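PDB 2VK2: ABC transporter periplasmic-binding protein YTFQ from Escherichia coli, which binds alpha- and beta-galactofuranose in the periplasm as the solute-binding component of the ABC transporter that carries this sugar. Local coordinates for residues L3-S8 against V59-I64; I162-S167 against E180-A185; F170-G175 against N199-I204; S225-P230 against V245-N250. All coordinates share one frame; numbering follows the deposited sequence. Where two conformers were deposited one is given.

Overall arrangement
The two-lobed fold of a periplasmic sugar-binding protein places these contacts differently. Contact 1 is a buried pairing of neighbouring strands in the first lobe, its centre about 40 Å from that of contact 2, which packs an edge strand of the other lobe's sheet against a helix near the surface. Contact 3 shares helix 172-185 with contact 2 but is buried where two helices begin, and contact 4 lies at the end of the sheet that contact 2 reaches. Contact 1 combines backbone hydrogen bonds with apolar packing; contact 2 lays an arginine's methylenes on a phenylalanine; contacts 3 and 4 touch through D200 and bring polar groups to the galactofuranose.

Contact 1 (L3-S8 against V59-I64); sequences LTVGFS and VDAIFI
V5 lays its CG1 methyl over the centre of the F63 ring, with V5 CG1 3.7 Å from the ring centroid, a CH-pi contact between adjacent parallel strands of the first lobe's sheet. This branch stands anti to the backbone N (chi1 175°), which leaves CG2 to meet the CB of A61. F7 continues the same face: its CD1 rests 3.7 Å from F63 CB, and its ring meets F63 O edge-on. Valine, alanine and two phenylalanines suit this tightly packed side, where helix 252-265 covers V5, A61 and F63. On the face of I62 and I64 the strand packs on helix 44-57, and V59, just before the strand, touches F54 of that helix. G6 takes part through its backbone: G6 N donates to A61 O over 3.0 Å and G6 O accepts from F63 N over 2.8 Å.

The outer end is looser and partly exposed. There D60, just before its strand, takes the T4 N-H on the anti lone pair of OD2, with T4 N to D60 OD2 2.8 Å and an N-H...O angle of 169°. T4 O accepts in return from D60 N, while L3 CD2 crosses the carboxylate at 3.8 Å from D60 CG. The chemistry thus changes along the pairing: apolar contact and backbone bonds fill the buried part, and an aspartate carboxylate replaces a backbone carbonyl as acceptor where the sheet reaches solvent.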
loop_
_atom_site.group_PDB
_atom_site.type_symbol
_atom_site.label_atom_id
_atom_site.label_comp_id
_atom_site.label_asym_id
_atom_site.label_seq_id
_atom_site.Cartn_x
_atom_site.Cartn_y
_atom_site.Cartn_z
ATOM N N LEU A 3 -7.830 -13.924 23.742
ATOM C CA LEU A 3 -7.440 -14.275 22.374
ATOM C C LEU A 3 -5.989 -13.896 22.116
ATOM O O LEU A 3 -5.535 -12.828 22.530
ATOM C CB LEU A 3 -8.331 -13.569 21.347
ATOM C CG LEU A 3 -9.793 -14.011 21.238
ATOM C CD1 LEU A 3 -10.508 -13.163 20.196
ATOM C CD2 LEU A 3 -9.906 -15.489 20.891
ATOM N N THR A 4 -5.267 -14.785 21.435
ATOM C CA THR A 4 -3.920 -14.501 20.951
ATOM C C THR A 4 -3.924 -14.560 19.427
ATOM O O THR A 4 -4.364 -15.550 18.839
ATOM C CB THR A 4 -2.889 -15.505 21.496
ATOM O OG1 THR A 4 -2.835 -15.407 22.923
ATOM C CG2 THR A 4 -1.502 -15.225 20.927
ATOM N N VAL A 5 -3.445 -13.487 18.801
ATOM C CA VAL A 5 -3.364 -13.400 17.348
ATOM C C VAL A 5 -1.901 -13.296 16.930
ATOM O O VAL A 5 -1.139 -12.517 17.499
ATOM C CB VAL A 5 -4.145 -12.176 16.819
ATOM C CG1 VAL A 5 -3.959 -12.019 15.314
ATOM C CG2 VAL A 5 -5.618 -12.306 17.167
ATOM N N GLY A 6 -1.514 -14.106 15.948
ATOM C CA GLY A 6 -0.196 -14.009 15.336
ATOM C C GLY A 6 -0.327 -13.249 14.033
ATOM O O GLY A 6 -1.094 -13.651 13.163
ATOM N N PHE A 7 0.413 -12.151 13.903
ATOM C CA PHE A 7 0.377 -11.311 12.707
ATOM C C PHE A 7 1.713 -11.421 11.988
ATOM O O PHE A 7 2.745 -10.999 12.511
ATOM C CB PHE A 7 0.069 -9.864 13.116
ATOM C CG PHE A 7 0.085 -8.847 11.986
ATOM C CD1 PHE A 7 -0.117 -9.200 10.652
ATOM C CD2 PHE A 7 0.259 -7.500 12.290
ATOM C CE1 PHE A 7 -0.109 -8.227 9.649
ATOM C CE2 PHE A 7 0.262 -6.532 11.296
ATOM C CZ PHE A 7 0.077 -6.895 9.975
ATOM N N SER A 8 1.686 -12.029 10.802
ATOM C CA SER A 8 2.838 -12.038 9.913
ATOM C C SER A 8 2.818 -10.755 9.090
ATOM O O SER A 8 2.042 -10.620 8.142
ATOM C CB SER A 8 2.828 -13.259 8.993
ATOM O OG SER A 8 3.918 -13.194 8.090
ATOM N N VAL A 59 -2.006 -20.374 18.290
ATOM C CA VAL A 59 -2.686 -19.081 18.413
ATOM C C VAL A 59 -4.142 -19.230 17.974
ATOM O O VAL A 59 -4.502 -20.187 17.290
ATOM C CB VAL A 59 -2.000 -17.970 17.576
ATOM C CG1 VAL A 59 -0.554 -17.786 18.008
ATOM C CG2 VAL A 59 -2.092 -18.269 16.082
ATOM N N ASP A 60 -4.980 -18.280 18.375
ATOM C CA ASP A 60 -6.409 -18.334 18.061
ATOM C C ASP A 60 -6.719 -17.899 16.638
ATOM O O ASP A 60 -7.729 -18.302 16.071
ATOM C CB ASP A 60 -7.201 -17.462 19.032
ATOM C CG ASP A 60 -7.093 -17.946 20.452
ATOM O OD1 ASP A 60 -7.716 -18.979 20.768
ATOM O OD2 ASP A 60 -6.371 -17.315 21.246
ATOM N N ALA A 61 -5.864 -17.057 16.074
ATOM C CA ALA A 61 -6.067 -16.567 14.721
ATOM C C ALA A 61 -4.744 -16.085 14.177
ATOM O O ALA A 61 -3.848 -15.730 14.941
ATOM C CB ALA A 61 -7.088 -15.444 14.708
ATOM N N ILE A 62 -4.628 -16.097 12.855
ATOM C CA ILE A 62 -3.437 -15.612 12.173
ATOM C C ILE A 62 -3.835 -14.503 11.209
ATOM O O ILE A 62 -4.782 -14.652 10.441
ATOM C CB ILE A 62 -2.709 -16.757 11.434
ATOM C CG1 ILE A 62 -2.122 -17.728 12.463
ATOM C CG2 ILE A 62 -1.600 -16.211 10.532
ATOM C CD1 ILE A 62 -1.681 -19.057 11.889
ATOM N N PHE A 63 -3.129 -13.380 11.295
ATOM C CA PHE A 63 -3.273 -12.281 10.347
ATOM C C PHE A 63 -2.036 -12.318 9.460
ATOM O O PHE A 63 -0.925 -12.506 9.954
ATOM C CB PHE A 63 -3.313 -10.927 11.067
ATOM C CG PHE A 63 -4.587 -10.637 11.838
ATOM C CD1 PHE A 63 -5.602 -11.575 12.008
ATOM C CD2 PHE A 63 -4.737 -9.390 12.435
ATOM C CE1 PHE A 63 -6.747 -11.252 12.733
ATOM C CE2 PHE A 63 -5.868 -9.075 13.161
ATOM C CZ PHE A 63 -6.873 -10.000 13.310
ATOM N N ILE A 64 -2.216 -12.144 8.155
ATOM C CA ILE A 64 -1.085 -12.097 7.234
ATOM C C ILE A 64 -1.266 -10.905 6.317
ATOM O O ILE A 64 -2.341 -10.723 5.760
ATOM C CB ILE A 64 -0.999 -13.353 6.334
ATOM C CG1 ILE A 64 -0.933 -14.639 7.163
ATOM C CG2 ILE A 64 0.214 -13.267 5.406
ATOM C CD1 ILE A 64 -1.134 -15.892 6.329
#

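Contact 2 (I162-S167 against E180-A185); sequences IIRSQS and ESFIKA
R164 and Q166 reach from edge strand 160-167 to F182 on helix 172-185, the strand and the helix that follows it in a beta-alpha unit. The two short segments run roughly antiparallel, at 154°, as expected for a helix that returns along its own sheet. R164 comes first: its CB sits over the middle of one face of the F182 ring, 3.6 Å from R164 CB to the ring centroid, a CH-pi contact. R164 CG lies 3.9 Å from F182 CD1, and the bend about CB-CG (chi2 -79°) then turns CD along the same ring atom toward the end of the helix. There the guanidinium receives the small methyl of A185 over one face, and its NE forms a salt bridge with E186. Arginine suits this border position because its methylene groups cover an aromatic ring while its charged end stays near the partly exposed surface.

S165 turns its side chain away from the helix, and its OG is hydrogen-bonded to E133 and Q135; only its backbone approaches F182. Q166 points back to the helix side, CB and CG lying against the far end of the ring. Beneath them F182 is buried against V132 and L134 of strand 129-135, so this phenylalanine plugs the helix into the sheet. At the ring edge, nearly in its plane, Q166 N stands 3.7 Å from F182 CZ.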
loop_
_atom_site.group_PDB
_atom_site.type_symbol
_atom_site.label_atom_id
_atom_site.label_comp_id
_atom_site.label_asym_id
_atom_site.label_seq_id
_atom_site.Cartn_x
_atom_site.Cartn_y
_atom_site.Cartn_z
ATOM N N ILE A 162 3.173 6.413 -20.598
ATOM C CA ILE A 162 4.128 5.895 -19.625
ATOM C C ILE A 162 5.395 5.507 -20.379
ATOM O O ILE A 162 5.378 4.588 -21.199
ATOM C CB ILE A 162 3.569 4.683 -18.853
ATOM C CG1 ILE A 162 2.311 5.085 -18.079
ATOM C CG2 ILE A 162 4.616 4.135 -17.901
ATOM C CD1 ILE A 162 1.585 3.924 -17.448
ATOM N N ILE A 163 6.483 6.225 -20.116
ATOM C CA ILE A 163 7.745 6.027 -20.839
ATOM C C ILE A 163 8.779 5.212 -20.053
ATOM O O ILE A 163 9.722 4.675 -20.640
ATOM C CB ILE A 163 8.367 7.376 -21.289
ATOM C CG1 ILE A 163 8.632 8.309 -20.099
ATOM C CG2 ILE A 163 7.456 8.065 -22.295
ATOM C CD1 ILE A 163 9.587 9.436 -20.428
ATOM N N ARG A 164 8.605 5.136 -18.736
ATOM C CA ARG A 164 9.481 4.365 -17.858
ATOM C C ARG A 164 8.629 3.727 -16.781
ATOM O O ARG A 164 7.688 4.347 -16.290
ATOM C CB ARG A 164 10.502 5.270 -17.163
ATOM C CG ARG A 164 11.454 6.017 -18.075
ATOM C CD ARG A 164 12.580 5.135 -18.551
ATOM N NE ARG A 164 13.256 5.731 -19.697
ATOM C CZ ARG A 164 14.227 5.138 -20.385
ATOM N NH1 ARG A 164 14.671 3.938 -20.034
ATOM N NH2 ARG A 164 14.766 5.758 -21.424
ATOM N N SER A 165 8.953 2.493 -16.409
ATOM C CA SER A 165 8.266 1.832 -15.309
ATOM C C SER A 165 9.163 0.767 -14.699
ATOM O O SER A 165 9.566 -0.172 -15.377
ATOM C CB SER A 165 6.952 1.217 -15.786
ATOM O OG SER A 165 6.239 0.666 -14.694
ATOM N N GLN A 166 9.487 0.933 -13.420
ATOM C CA GLN A 166 10.326 -0.009 -12.685
ATOM C C GLN A 166 9.870 -0.025 -11.237
ATOM O O GLN A 166 9.304 0.954 -10.750
ATOM C CB GLN A 166 11.798 0.418 -12.730
ATOM C CG GLN A 166 12.465 0.345 -14.097
ATOM C CD GLN A 166 12.784 -1.073 -14.519
ATOM O OE1 GLN A 166 12.094 -1.654 -15.357
ATOM N NE2 GLN A 166 13.833 -1.642 -13.935
ATOM N N SER A 167 10.129 -1.128 -10.545
ATOM C CA SER A 167 9.803 -1.222 -9.129
ATOM C C SER A 167 10.765 -0.387 -8.292
ATOM O O SER A 167 11.980 -0.430 -8.494
ATOM C CB SER A 167 9.840 -2.674 -8.652
ATOM O OG SER A 167 9.572 -2.746 -7.262
ATOM N N GLU A 180 16.257 8.753 -10.005
ATOM C CA GLU A 180 17.537 9.274 -10.500
ATOM C C GLU A 180 17.896 8.665 -11.854
ATOM O O GLU A 180 18.324 9.374 -12.764
ATOM C CB GLU A 180 18.666 9.004 -9.501
ATOM C CG GLU A 180 18.649 9.902 -8.271
ATOM C CD GLU A 180 19.592 9.434 -7.170
ATOM O OE1 GLU A 180 20.046 8.269 -7.207
ATOM O OE2 GLU A 180 19.882 10.235 -6.256
ATOM N N SER A 181 17.709 7.352 -11.986
ATOM C CA SER A 181 17.991 6.662 -13.246
ATOM C C SER A 181 17.043 7.111 -14.360
ATOM O O SER A 181 17.463 7.261 -15.506
ATOM C CB SER A 181 17.924 5.140 -13.068
ATOM O OG SER A 181 16.589 4.675 -13.001
ATOM N N PHE A 182 15.771 7.322 -14.023
ATOM C CA PHE A 182 14.792 7.820 -14.992
ATOM C C PHE A 182 15.156 9.222 -15.481
ATOM O O PHE A 182 15.083 9.506 -16.674
ATOM C CB PHE A 182 13.377 7.857 -14.399
ATOM C CG PHE A 182 12.753 6.499 -14.147
ATOM C CD1 PHE A 182 13.281 5.324 -14.681
ATOM C CD2 PHE A 182 11.589 6.417 -13.397
ATOM C CE1 PHE A 182 12.669 4.098 -14.439
ATOM C CE2 PHE A 182 10.972 5.198 -13.165
ATOM C CZ PHE A 182 11.513 4.041 -13.681
ATOM N N ILE A 183 15.536 10.093 -14.549
ATOM C CA ILE A 183 15.921 11.467 -14.877
ATOM C C ILE A 183 17.117 11.487 -15.832
ATOM O O ILE A 183 17.100 12.199 -16.838
ATOM C CB ILE A 183 16.241 12.275 -13.598
ATOM C CG1 ILE A 183 14.952 12.566 -12.823
ATOM C CG2 ILE A 183 16.944 13.586 -13.937
ATOM C CD1 ILE A 183 15.184 13.090 -11.422
ATOM N N LYS A 184 18.136 10.690 -15.525
ATOM C CA LYS A 184 19.330 10.598 -16.371
ATOM C C LYS A 184 19.035 10.001 -17.751
ATOM O O LYS A 184 19.709 10.335 -18.729
ATOM C CB LYS A 184 20.419 9.780 -15.673
ATOM C CG LYS A 184 21.031 10.477 -14.471
ATOM C CD LYS A 184 21.994 9.566 -13.733
ATOM C CE LYS A 184 22.422 10.167 -12.403
ATOM N NZ LYS A 184 23.240 9.215 -11.604
ATOM N N ALA A 185 18.034 9.127 -17.823
ATOM C CA ALA A 185 17.632 8.499 -19.084
ATOM C C ALA A 185 16.693 9.374 -19.923
ATOM O O ALA A 185 16.396 9.032 -21.069
ATOM C CB ALA A 185 16.976 7.148 -18.809
#

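Contact 3 (F170-G175 against N199-I204); sequences FTRSKG and NDDMVI. With GZL (beta-D-galactofuranose), chain B.
N199 and F170 meet beside the bound galactofuranose in the sugar pocket of this periplasmic binding protein, N199 as the N-cap of helix 200-212 and F170 one residue before T171, the N-cap of helix 172-185. The CG of N199 is held between the backbone N and the carbonyl carbon (chi1 78°). Starting at CB, the side chain passes F170 CD1 and sugar atom O2 of GZL. CG then lies at the edge of the F170 ring, 3.4 Å from F170 CD1, with the amide and ring planes 58° apart. At the tip, OD1 caps the helix by accepting from M202 N at 3.0 Å. ND2 gives one hydrogen to F170 O, 2.9 Å away and above the plane of that carbonyl, and the other to GZL O2 at 3.0 Å, an almost straight bond. Asparagine suits the place because one amide accepts and donates twice, so the helix cap, the F170 carbonyl and the ligand fix its rotation together.

Sugar atom C4 lies over one face of the F170 ring, offset toward its edge, while GZL O1 comes closest, 3.2 Å from F170 CG. M202 CG passes T171 O, SD lies near F170 N and the terminal CE touches F170 CD1. Farther from the sugar, R172, salt-bridged to D231, lays one guanidinium face on I204, with R172 NE 3.5 Å from I204 CG2.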
loop_
_atom_site.group_PDB
_atom_site.type_symbol
_atom_site.label_atom_id
_atom_site.label_comp_id
_atom_site.label_asym_id
_atom_site.label_seq_id
_atom_site.Cartn_x
_atom_site.Cartn_y
_atom_site.Cartn_z
ATOM N N PHE A 170 8.598 -0.083 -2.910
ATOM C CA PHE A 170 7.790 0.639 -1.919
ATOM C C PHE A 170 8.613 1.442 -0.883
ATOM O O PHE A 170 8.074 1.839 0.150
ATOM C CB PHE A 170 6.819 -0.322 -1.188
ATOM C CG PHE A 170 5.531 -0.615 -1.934
ATOM C CD1 PHE A 170 4.789 0.401 -2.528
ATOM C CD2 PHE A 170 5.022 -1.911 -1.971
ATOM C CE1 PHE A 170 3.592 0.127 -3.171
ATOM C CE2 PHE A 170 3.826 -2.189 -2.624
ATOM C CZ PHE A 170 3.107 -1.165 -3.214
ATOM N N THR A 171 9.891 1.700 -1.162
ATOM C CA THR A 171 10.735 2.452 -0.223
ATOM C C THR A 171 11.151 3.814 -0.766
ATOM O O THR A 171 11.250 4.025 -1.973
ATOM C CB THR A 171 12.021 1.690 0.167
ATOM O OG1 THR A 171 12.904 1.613 -0.956
ATOM C CG2 THR A 171 11.699 0.292 0.666
ATOM N N ARG A 172 11.413 4.728 0.158
ATOM C CA ARG A 172 11.906 6.057 -0.180
ATOM C C ARG A 172 13.275 5.986 -0.857
ATOM O O ARG A 172 13.501 6.641 -1.879
ATOM C CB ARG A 172 11.975 6.921 1.086
ATOM C CG ARG A 172 12.118 8.406 0.828
ATOM C CD ARG A 172 11.992 9.212 2.115
ATOM N NE ARG A 172 10.646 9.159 2.691
ATOM C CZ ARG A 172 10.219 9.935 3.690
ATOM N NH1 ARG A 172 11.021 10.842 4.238
ATOM N NH2 ARG A 172 8.978 9.814 4.141
ATOM N N SER A 173 14.172 5.173 -0.302
ATOM C CA SER A 173 15.539 5.085 -0.812
ATOM C C SER A 173 15.590 4.516 -2.231
ATOM O O SER A 173 16.280 5.063 -3.093
ATOM C CB SER A 173 16.425 4.261 0.129
ATOM O OG SER A 173 15.918 2.952 0.305
ATOM N N LYS A 174 14.858 3.436 -2.480
ATOM C CA LYS A 174 14.854 2.831 -3.812
ATOM C C LYS A 174 14.058 3.682 -4.806
ATOM O O LYS A 174 14.429 3.778 -5.977
ATOM C CB LYS A 174 14.320 1.398 -3.760
ATOM C CG LYS A 174 14.424 0.629 -5.076
ATOM C CD LYS A 174 15.859 0.262 -5.424
ATOM C CE LYS A 174 15.928 -0.490 -6.745
ATOM N NZ LYS A 174 15.139 -1.750 -6.728
ATOM N N GLY A 175 12.978 4.305 -4.340
ATOM C CA GLY A 175 12.237 5.263 -5.158
ATOM C C GLY A 175 13.128 6.382 -5.672
ATOM O O GLY A 175 13.068 6.746 -6.848
ATOM N N ASN A 199 3.356 4.070 -4.020
ATOM C CA ASN A 199 3.166 4.643 -2.692
ATOM C C ASN A 199 3.829 6.006 -2.548
ATOM O O ASN A 199 4.704 6.371 -3.333
ATOM C CB ASN A 199 3.555 3.668 -1.556
ATOM C CG ASN A 199 5.059 3.551 -1.319
ATOM O OD1 ASN A 199 5.879 3.961 -2.130
ATOM N ND2 ASN A 199 5.418 2.940 -0.194
ATOM N N ASP A 200 3.372 6.758 -1.549
ATOM C CA ASP A 200 3.921 8.082 -1.255
ATOM C C ASP A 200 5.421 8.046 -1.001
ATOM O O ASP A 200 6.147 8.914 -1.474
ATOM C CB ASP A 200 3.270 8.692 -0.007
ATOM C CG ASP A 200 1.814 9.082 -0.203
ATOM O OD1 ASP A 200 1.350 9.329 -1.341
ATOM O OD2 ASP A 200 1.128 9.162 0.828
ATOM N N ASP A 201 5.884 7.059 -0.235
ATOM C CA ASP A 201 7.298 6.998 0.148
ATOM C C ASP A 201 8.222 6.995 -1.066
ATOM O O ASP A 201 9.200 7.738 -1.098
ATOM C CB ASP A 201 7.587 5.784 1.041
ATOM C CG ASP A 201 7.215 6.023 2.496
ATOM O OD1 ASP A 201 6.226 6.737 2.761
ATOM O OD2 ASP A 201 7.913 5.487 3.380
ATOM N N MET A 202 7.906 6.180 -2.069
ATOM C CA MET A 202 8.700 6.162 -3.300
ATOM C C MET A 202 8.706 7.529 -3.981
ATOM O O MET A 202 9.743 7.963 -4.479
ATOM C CB MET A 202 8.197 5.095 -4.273
ATOM C CG MET A 202 8.595 3.684 -3.878
ATOM S SD MET A 202 8.147 2.442 -5.103
ATOM C CE MET A 202 6.375 2.689 -5.217
ATOM N N VAL A 203 7.559 8.206 -3.986
ATOM C CA VAL A 203 7.465 9.525 -4.616
ATOM C C VAL A 203 8.200 10.599 -3.802
ATOM O O VAL A 203 8.696 11.571 -4.369
ATOM C CB VAL A 203 5.989 9.943 -4.883
ATOM C CG1 VAL A 203 5.540 11.058 -3.945
ATOM C CG2 VAL A 203 5.822 10.380 -6.331
ATOM N N ILE A 204 8.283 10.421 -2.486
ATOM C CA ILE A 204 9.041 11.344 -1.638
ATOM C C ILE A 204 10.538 11.222 -1.945
ATOM O O ILE A 204 11.249 12.227 -1.996
ATOM C CB ILE A 204 8.735 11.111 -0.142
ATOM C CG1 ILE A 204 7.299 11.548 0.162
ATOM C CG2 ILE A 204 9.703 11.892 0.734
ATOM C CD1 ILE A 204 6.745 11.016 1.456
HETATM C C6 GZL B . -1.086 -1.160 0.890
HETATM C C5 GZL B . 0.104 -1.784 0.781
HETATM C C4 GZL B . 1.411 -1.070 0.493
HETATM C C3 GZL B . 1.540 0.421 0.644
HETATM C C2 GZL B . 2.656 0.719 1.296
HETATM O O6 GZL B . -2.212 -1.841 1.124
HETATM O O5 GZL B . 0.146 -3.120 0.840
HETATM O O4 GZL B . 2.448 -1.573 1.347
HETATM O O3 GZL B . 0.683 1.280 0.103
HETATM C C1 GZL B . 3.326 -0.522 1.766
HETATM O O2 GZL B . 3.164 1.922 1.568
HETATM O O1 GZL B . 4.608 -0.690 1.169
HETATM O O HOH W 1 10.431 4.160 2.805
#

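Contact 4 (S225-P230 against V245-N250); sequences SIDGVP and VELTPN. With GZL (beta-D-galactofuranose), chain B.
V245 begins the pairing with S225, its N donating to S225 O over 3.1 Å, at the end of parallel strands 222-225 and 243-246, where the second lobe's sheet meets the sugar pocket. From here segment 245-250 leads to helix 252-265 of the first lobe, one of the interlobe connections of a periplasmic binding protein. V245 O then accepts from D227 N at 2.7 Å, and the side chain of V245 lies beside that of I226, both pointing the same way; branched aliphatics suit this buried side, which helix 109-124 covers. E246 follows, a partly exposed residue, and its CA passes close to G228. Glycine fits there: its phi is positive (73°), and a CB would press on E246 CA.

L247 closes the pairing, its N donating to D227 O from well above the carbonyl plane. Its side chain runs alongside that of D227, and CD2 touches both GZL C6, at 3.4 Å, and D227 OD1. The leucine thus gives the sugar an apolar neighbour while D227 grips two hydroxyls, one with each oxygen: GZL O3 donates to OD1 and GZL O2 to OD2, both over 2.6 Å. An aspartate suits vicinal hydroxyls because its two oxygens can accept from both at once. L247 O meanwhile accepts from W16 NE1 of the first lobe, a link between the lobes consistent with a hinge crossing.

Beyond it P249 rests on A19, and N250 OD1 caps G253 N. T248 makes an ST turn, its OG1 accepting from N250 N at 3.0 Å.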
loop_
_atom_site.group_PDB
_atom_site.type_symbol
_atom_site.label_atom_id
_atom_site.label_comp_id
_atom_site.label_asym_id
_atom_site.label_seq_id
_atom_site.Cartn_x
_atom_site.Cartn_y
_atom_site.Cartn_z
ATOM N N SER A 225 0.608 9.822 -6.079
ATOM C CA SER A 225 0.998 8.660 -5.290
ATOM C C SER A 225 -0.122 8.245 -4.345
ATOM O O SER A 225 -1.193 8.845 -4.347
ATOM C CB SER A 225 2.298 8.948 -4.533
ATOM O OG SER A 225 2.179 10.102 -3.720
ATOM N N ILE A 226 0.115 7.191 -3.572
ATOM C CA ILE A 226 -0.925 6.604 -2.739
ATOM C C ILE A 226 -0.403 6.329 -1.335
ATOM O O ILE A 226 0.721 5.864 -1.172
ATOM C CB ILE A 226 -1.437 5.287 -3.374
ATOM C CG1 ILE A 226 -2.082 5.564 -4.740
ATOM C CG2 ILE A 226 -2.438 4.585 -2.458
ATOM C CD1 ILE A 226 -2.127 4.365 -5.659
ATOM N N ASP A 227 -1.238 6.665 -0.347
ATOM C CA ASP A 227 -1.147 6.241 1.070
ATOM C C ASP A 227 -1.670 7.338 1.989
ATOM O O ASP A 227 -2.391 7.059 2.942
ATOM C CB ASP A 227 0.266 5.869 1.543
ATOM C CG ASP A 227 0.654 4.442 1.212
ATOM O OD1 ASP A 227 -0.210 3.630 0.813
ATOM O OD2 ASP A 227 1.849 4.144 1.369
ATOM N N GLY A 228 -1.290 8.582 1.708
ATOM C CA GLY A 228 -1.604 9.696 2.591
ATOM C C GLY A 228 -0.773 9.667 3.857
ATOM O O GLY A 228 -1.305 9.850 4.950
ATOM N N VAL A 229 0.532 9.441 3.721
ATOM C CA VAL A 229 1.430 9.531 4.871
ATOM C C VAL A 229 1.664 11.012 5.185
ATOM O O VAL A 229 1.574 11.858 4.289
ATOM C CB VAL A 229 2.777 8.798 4.642
ATOM C CG1 VAL A 229 2.534 7.334 4.303
ATOM C CG2 VAL A 229 3.598 9.467 3.551
ATOM N N PRO A 230 1.945 11.335 6.461
ATOM C CA PRO A 230 2.165 12.736 6.835
ATOM C C PRO A 230 3.107 13.493 5.899
ATOM O O PRO A 230 2.827 14.641 5.546
ATOM C CB PRO A 230 2.777 12.629 8.234
ATOM C CG PRO A 230 2.215 11.383 8.791
ATOM C CD PRO A 230 2.051 10.438 7.628
ATOM N N VAL A 245 -3.740 9.583 -2.728
ATOM C CA VAL A 245 -4.938 8.881 -2.295
ATOM C C VAL A 245 -4.713 8.319 -0.896
ATOM O O VAL A 245 -3.750 7.589 -0.662
ATOM C CB VAL A 245 -5.291 7.736 -3.265
ATOM C CG1 VAL A 245 -6.483 6.948 -2.748
ATOM C CG2 VAL A 245 -5.582 8.292 -4.652
ATOM N N GLU A 246 -5.606 8.655 0.028
ATOM C CA GLU A 246 -5.509 8.171 1.400
ATOM C C GLU A 246 -5.810 6.679 1.498
ATOM O O GLU A 246 -6.769 6.194 0.899
ATOM C CB GLU A 246 -6.486 8.931 2.294
ATOM C CG GLU A 246 -6.415 8.545 3.759
ATOM C CD GLU A 246 -7.580 9.090 4.557
ATOM O OE1 GLU A 246 -7.396 10.108 5.248
ATOM O OE2 GLU A 246 -8.680 8.500 4.492
ATOM N N LEU A 247 -4.993 5.979 2.280
ATOM C CA LEU A 247 -5.208 4.580 2.631
ATOM C C LEU A 247 -5.193 4.480 4.148
ATOM O O LEU A 247 -4.200 4.837 4.779
ATOM C CB LEU A 247 -4.087 3.719 2.053
ATOM C CG LEU A 247 -4.092 2.235 2.434
ATOM C CD1 LEU A 247 -5.286 1.526 1.815
ATOM C CD2 LEU A 247 -2.794 1.588 2.006
ATOM N N THR A 248 -6.277 3.997 4.746
ATOM C CA THR A 248 -6.311 3.884 6.203
ATOM C C THR A 248 -5.233 2.921 6.697
ATOM O O THR A 248 -5.081 1.833 6.150
ATOM C CB THR A 248 -7.683 3.438 6.745
ATOM O OG1 THR A 248 -7.628 3.403 8.175
ATOM C CG2 THR A 248 -8.075 2.061 6.221
ATOM N N PRO A 249 -4.448 3.330 7.710
ATOM C CA PRO A 249 -3.573 2.359 8.360
ATOM C C PRO A 249 -4.325 1.321 9.194
ATOM O O PRO A 249 -3.737 0.311 9.568
ATOM C CB PRO A 249 -2.686 3.227 9.268
ATOM C CG PRO A 249 -2.866 4.619 8.785
ATOM C CD PRO A 249 -4.255 4.681 8.262
ATOM N N ASN A 250 -5.604 1.561 9.482
ATOM C CA ASN A 250 -6.375 0.656 10.329
ATOM C C ASN A 250 -6.967 -0.514 9.546
ATOM O O ASN A 250 -8.180 -0.614 9.338
ATOM C CB ASN A 250 -7.469 1.413 11.084
ATOM C CG ASN A 250 -8.068 0.593 12.210
ATOM O OD1 ASN A 250 -7.654 -0.544 12.456
ATOM N ND2 ASN A 250 -9.048 1.161 12.900
HETATM C C6 GZL B . -1.086 -1.160 0.890
HETATM C C5 GZL B . 0.104 -1.784 0.781
HETATM C C4 GZL B . 1.411 -1.070 0.493
HETATM C C3 GZL B . 1.540 0.421 0.644
HETATM C C2 GZL B . 2.656 0.719 1.296
HETATM O O6 GZL B . -2.212 -1.841 1.124
HETATM O O5 GZL B . 0.146 -3.120 0.840
HETATM O O4 GZL B . 2.448 -1.573 1.347
HETATM O O3 GZL B . 0.683 1.280 0.103
HETATM C C1 GZL B . 3.326 -0.522 1.766
HETATM O O2 GZL B . 3.164 1.922 1.568
HETATM O O1 GZL B . 4.608 -0.690 1.169
#